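Local coordinates for solute Binding Protein, BlMnBP1 in complex with mannotriose (Bifidobacterium, PDB 6FUV), which binds beta-manno-oligosaccharides such as mannotriose and probably delivers them to an ABC transporter for uptake, at residues A[327-332]-A[341-346]. Sequence-based numbering, arbitrary orientation.
Sequences WMTEKS and IPIVKN
In one lobe of this solute-binding protein, the last turn of helix 315-330 packs against the loop that follows helix 334-337, where Thr329 and Glu330 meet Ile343 and Val344. The contact is small, made mostly of aliphatic carbons, with one bridging water. Thr329 turns its methyl to the loop, CG2 lying 3.9 Å from CG2 of Ile343; OG1 stands beside the backbone N (chi1 -59°) and hydrogen-bonds to Val325 O, one turn back. A beta-branched threonine suits the place because one branch packs while the other is satisfied by its own helix. The Ile343 side chain, apolar as befits a buried position, crosses that of Thr329 at a slant; its end leads away from the helix, and it also touches Ile112 and Ala128.

Branched Val344 offers a compact methyl to the helix end, CG2 being 3.5 Å from Thr329 O and 3.8 Å from Glu330 CA. Val344 CG2 also lies 4.0 Å from Glu330 CG, the aliphatic part that this acidic residue contributes. Carbonyls in a helix's last turn generally lack a next-turn N-H partner, and here a water donates to Thr329 O at 2.9 Å while accepting from Val344 N at 2.7 Å, joining helix to loop. Lys113 binds the loop through the carbonyl oxygens of Pro342 and Val344. Glu330 and Val344 also border a site holding a polyethylene glycol, probably from crystallisation, whereas the Ile343 side chain lies about 10 Å from a bound mannose unit. The contact thus ties a helix C-terminus to a loop reached through one short helix, within one lobe of the periplasmic-binding-protein fold.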
ATOM      1  N   TRP A 327     -18.116  -4.957 -10.277  1.00 11.56           N
ATOM      2  CA  TRP A 327     -18.895  -3.786  -9.881  1.00 16.36           C
ATOM      3  C   TRP A 327     -18.076  -2.801  -9.056  1.00 16.10           C
ATOM      4  O   TRP A 327     -18.197  -1.585  -9.236  1.00 17.11           O
ATOM      5  CB  TRP A 327     -20.120  -4.207  -9.066  1.00 14.00           C
ATOM      6  CG  TRP A 327     -21.037  -3.039  -8.756  1.00 18.63           C
ATOM      7  CD1 TRP A 327     -22.076  -2.601  -9.527  1.00 19.48           C
ATOM      8  CD2 TRP A 327     -21.013  -2.172  -7.608  1.00 16.81           C
ATOM      9  NE1 TRP A 327     -22.661  -1.469  -8.958  1.00 21.56           N
ATOM     10  CE2 TRP A 327     -22.011  -1.188  -7.786  1.00 18.74           C
ATOM     11  CE3 TRP A 327     -20.214  -2.094  -6.491  1.00 14.65           C
ATOM     12  CZ2 TRP A 327     -22.271  -0.215  -6.842  1.00 16.15           C
ATOM     13  CZ3 TRP A 327     -20.463  -1.115  -5.578  1.00 15.06           C
ATOM     14  CH2 TRP A 327     -21.491  -0.204  -5.738  1.00 16.13           C
ATOM     15  N   MET A 328     -17.265  -3.298  -8.113  1.00 10.70           N
ATOM     16  CA  MET A 328     -16.399  -2.380  -7.391  1.00 13.17           C
ATOM     17  C   MET A 328     -15.465  -1.683  -8.367  1.00 12.17           C
ATOM     18  O   MET A 328     -15.186  -0.496  -8.231  1.00 10.59           O
ATOM     19  CB  MET A 328     -15.605  -3.116  -6.309  1.00 22.62           C
ATOM     20  CG  MET A 328     -16.448  -3.573  -5.094  1.00 20.05           C
ATOM     21  SD  MET A 328     -16.882  -2.159  -4.094  1.00 18.41           S
ATOM     22  CE  MET A 328     -15.227  -1.636  -3.574  1.00 19.36           C
ATOM     23  N   THR A 329     -14.957  -2.400  -9.349  1.00 15.24           N
ATOM     24  CA  THR A 329     -13.940  -1.794 -10.206  1.00 16.98           C
ATOM     25  C   THR A 329     -14.577  -0.784 -11.134  1.00 15.72           C
ATOM     26  O   THR A 329     -14.114   0.357 -11.228  1.00 16.17           O
ATOM     27  CB  THR A 329     -13.213  -2.872 -11.008  1.00 19.49           C
ATOM     28  OG1 THR A 329     -12.603  -3.784 -10.118  1.00 14.05           O
ATOM     29  CG2 THR A 329     -12.085  -2.285 -11.925  1.00 14.69           C
ATOM     30  N   GLU A 330     -15.666  -1.164 -11.813  1.00 16.86           N
ATOM     31  CA  GLU A 330     -16.216  -0.333 -12.867  1.00 14.72           C
ATOM     32  C   GLU A 330     -17.258   0.653 -12.408  1.00 18.57           C
ATOM     33  O   GLU A 330     -17.531   1.581 -13.167  1.00 14.09           O
ATOM     34  CB  GLU A 330     -16.831  -1.203 -13.971  1.00 17.37           C
ATOM     35  CG  GLU A 330     -15.767  -2.064 -14.725  1.00 18.84           C
ATOM     36  CD  GLU A 330     -16.263  -2.618 -16.013  1.00 19.61           C
ATOM     37  OE1 GLU A 330     -17.452  -2.419 -16.303  1.00 25.67           O
ATOM     38  OE2 GLU A 330     -15.474  -3.241 -16.764  1.00 21.34           O
ATOM     39  N   LYS A 331     -17.850   0.471 -11.219  1.00 14.65           N
ATOM     40  CA  LYS A 331     -19.053   1.220 -10.890  1.00 17.82           C
ATOM     41  C   LYS A 331     -19.038   1.947  -9.555  1.00 18.62           C
ATOM     42  O   LYS A 331     -19.697   2.971  -9.388  1.00 26.25           O
ATOM     43  CB  LYS A 331     -20.266   0.296 -10.884  1.00 18.89           C
ATOM     44  CG  LYS A 331     -20.565  -0.384 -12.212  1.00 18.41           C
ATOM     45  CD  LYS A 331     -20.874   0.648 -13.260  1.00 31.32           C
ATOM     46  CE  LYS A 331     -21.823   0.075 -14.309  1.00 37.06           C
ATOM     47  NZ  LYS A 331     -22.351   1.124 -15.194  1.00 35.73           N
ATOM     48  N   SER A 332     -18.318   1.439  -8.583  1.00 15.62           N
ATOM     49  CA  SER A 332     -18.559   1.901  -7.223  1.00 13.57           C
ATOM     50  C   SER A 332     -18.064   3.317  -6.968  1.00 12.48           C
ATOM     51  O   SER A 332     -18.562   4.006  -6.076  1.00 14.81           O
ATOM     52  CB  SER A 332     -17.890   0.958  -6.237  1.00 13.07           C
ATOM     53  OG  SER A 332     -16.492   1.181  -6.133  1.00 16.23           O
ATOM     54  N   ILE A 341      -6.276   5.620  -7.364  1.00 19.61           N
ATOM     55  CA  ILE A 341      -6.217   5.762  -8.811  1.00 12.47           C
ATOM     56  C   ILE A 341      -7.199   4.734  -9.342  1.00 12.52           C
ATOM     57  O   ILE A 341      -7.137   3.569  -8.945  1.00 10.86           O
ATOM     58  CB  ILE A 341      -4.782   5.598  -9.340  1.00 15.43           C
ATOM     59  CG1 ILE A 341      -3.976   6.841  -8.919  1.00 14.24           C
ATOM     60  CG2 ILE A 341      -4.771   5.551 -10.824  1.00 10.24           C
ATOM     61  CD1 ILE A 341      -2.516   6.748  -9.136  1.00  9.27           C
ATOM     62  N   PRO A 342      -8.092   5.089 -10.255  1.00 12.29           N
ATOM     63  CA  PRO A 342      -9.075   4.106 -10.730  1.00 13.75           C
ATOM     64  C   PRO A 342      -8.397   2.950 -11.435  1.00 14.53           C
ATOM     65  O   PRO A 342      -7.413   3.129 -12.155  1.00 15.35           O
ATOM     66  CB  PRO A 342      -9.960   4.904 -11.690  1.00 15.30           C
ATOM     67  CG  PRO A 342      -9.064   6.062 -12.145  1.00 14.93           C
ATOM     68  CD  PRO A 342      -8.200   6.380 -10.950  1.00 14.30           C
ATOM     69  N   ILE A 343      -8.936   1.753 -11.213  1.00 12.70           N
ATOM     70  CA  ILE A 343      -8.342   0.552 -11.778  1.00 19.00           C
ATOM     71  C   ILE A 343      -8.874   0.184 -13.154  1.00 11.25           C
ATOM     72  O   ILE A 343      -8.187  -0.511 -13.908  1.00 10.25           O
ATOM     73  CB  ILE A 343      -8.553  -0.620 -10.802  1.00 12.33           C
ATOM     74  CG1 ILE A 343      -7.641  -0.462  -9.589  1.00 16.96           C
ATOM     75  CG2 ILE A 343      -8.234  -1.959 -11.409  1.00 14.76           C
ATOM     76  CD1 ILE A 343      -6.098  -0.438  -9.986  1.00 19.20           C
ATOM     77  N   VAL A 344     -10.054   0.658 -13.526  1.00 12.99           N
ATOM     78  CA  VAL A 344     -10.447   0.492 -14.910  1.00 17.12           C
ATOM     79  C   VAL A 344      -9.292   0.983 -15.784  1.00 14.62           C
ATOM     80  O   VAL A 344      -8.803   2.107 -15.628  1.00 13.86           O
ATOM     81  CB  VAL A 344     -11.749   1.253 -15.208  1.00 22.07           C
ATOM     82  CG1 VAL A 344     -12.011   1.207 -16.699  1.00 24.70           C
ATOM     83  CG2 VAL A 344     -12.934   0.708 -14.469  1.00 20.01           C
ATOM     84  N   LYS A 345      -8.935   0.174 -16.780  1.00 12.16           N
ATOM     85  CA  LYS A 345      -7.618   0.273 -17.406  1.00 13.25           C
ATOM     86  C   LYS A 345      -7.369   1.648 -18.000  1.00 16.24           C
ATOM     87  O   LYS A 345      -6.307   2.233 -17.785  1.00 24.11           O
ATOM     88  CB  LYS A 345      -7.456  -0.794 -18.494  1.00 20.07           C
ATOM     89  CG  LYS A 345      -6.164  -0.653 -19.365  1.00 20.47           C
ATOM     90  CD  LYS A 345      -4.939  -0.758 -18.495  1.00 20.80           C
ATOM     91  CE  LYS A 345      -3.671  -0.674 -19.278  1.00 21.66           C
ATOM     92  NZ  LYS A 345      -3.327  -1.947 -19.953  1.00 18.67           N
ATOM     93  N   ASN A 346      -8.301   2.156 -18.803  1.00 16.73           N
ATOM     94  CA  ASN A 346      -8.072   3.412 -19.511  1.00 17.98           C
ATOM     95  C   ASN A 346      -8.888   4.559 -18.935  1.00 12.56           C
ATOM     96  O   ASN A 346      -9.200   5.518 -19.629  1.00 21.69           O
ATOM     97  CB  ASN A 346      -8.373   3.292 -21.007  1.00 15.17           C
ATOM     98  CG  ASN A 346      -7.547   2.234 -21.706  1.00 18.44           C
ATOM     99  OD1 ASN A 346      -8.095   1.316 -22.256  1.00 20.90           O
ATOM    100  ND2 ASN A 346      -6.235   2.399 -21.728  1.00 17.30           N
TER
HETATM  101  O   HOH W   1     -11.855   2.025 -11.967  1.00 17.72           O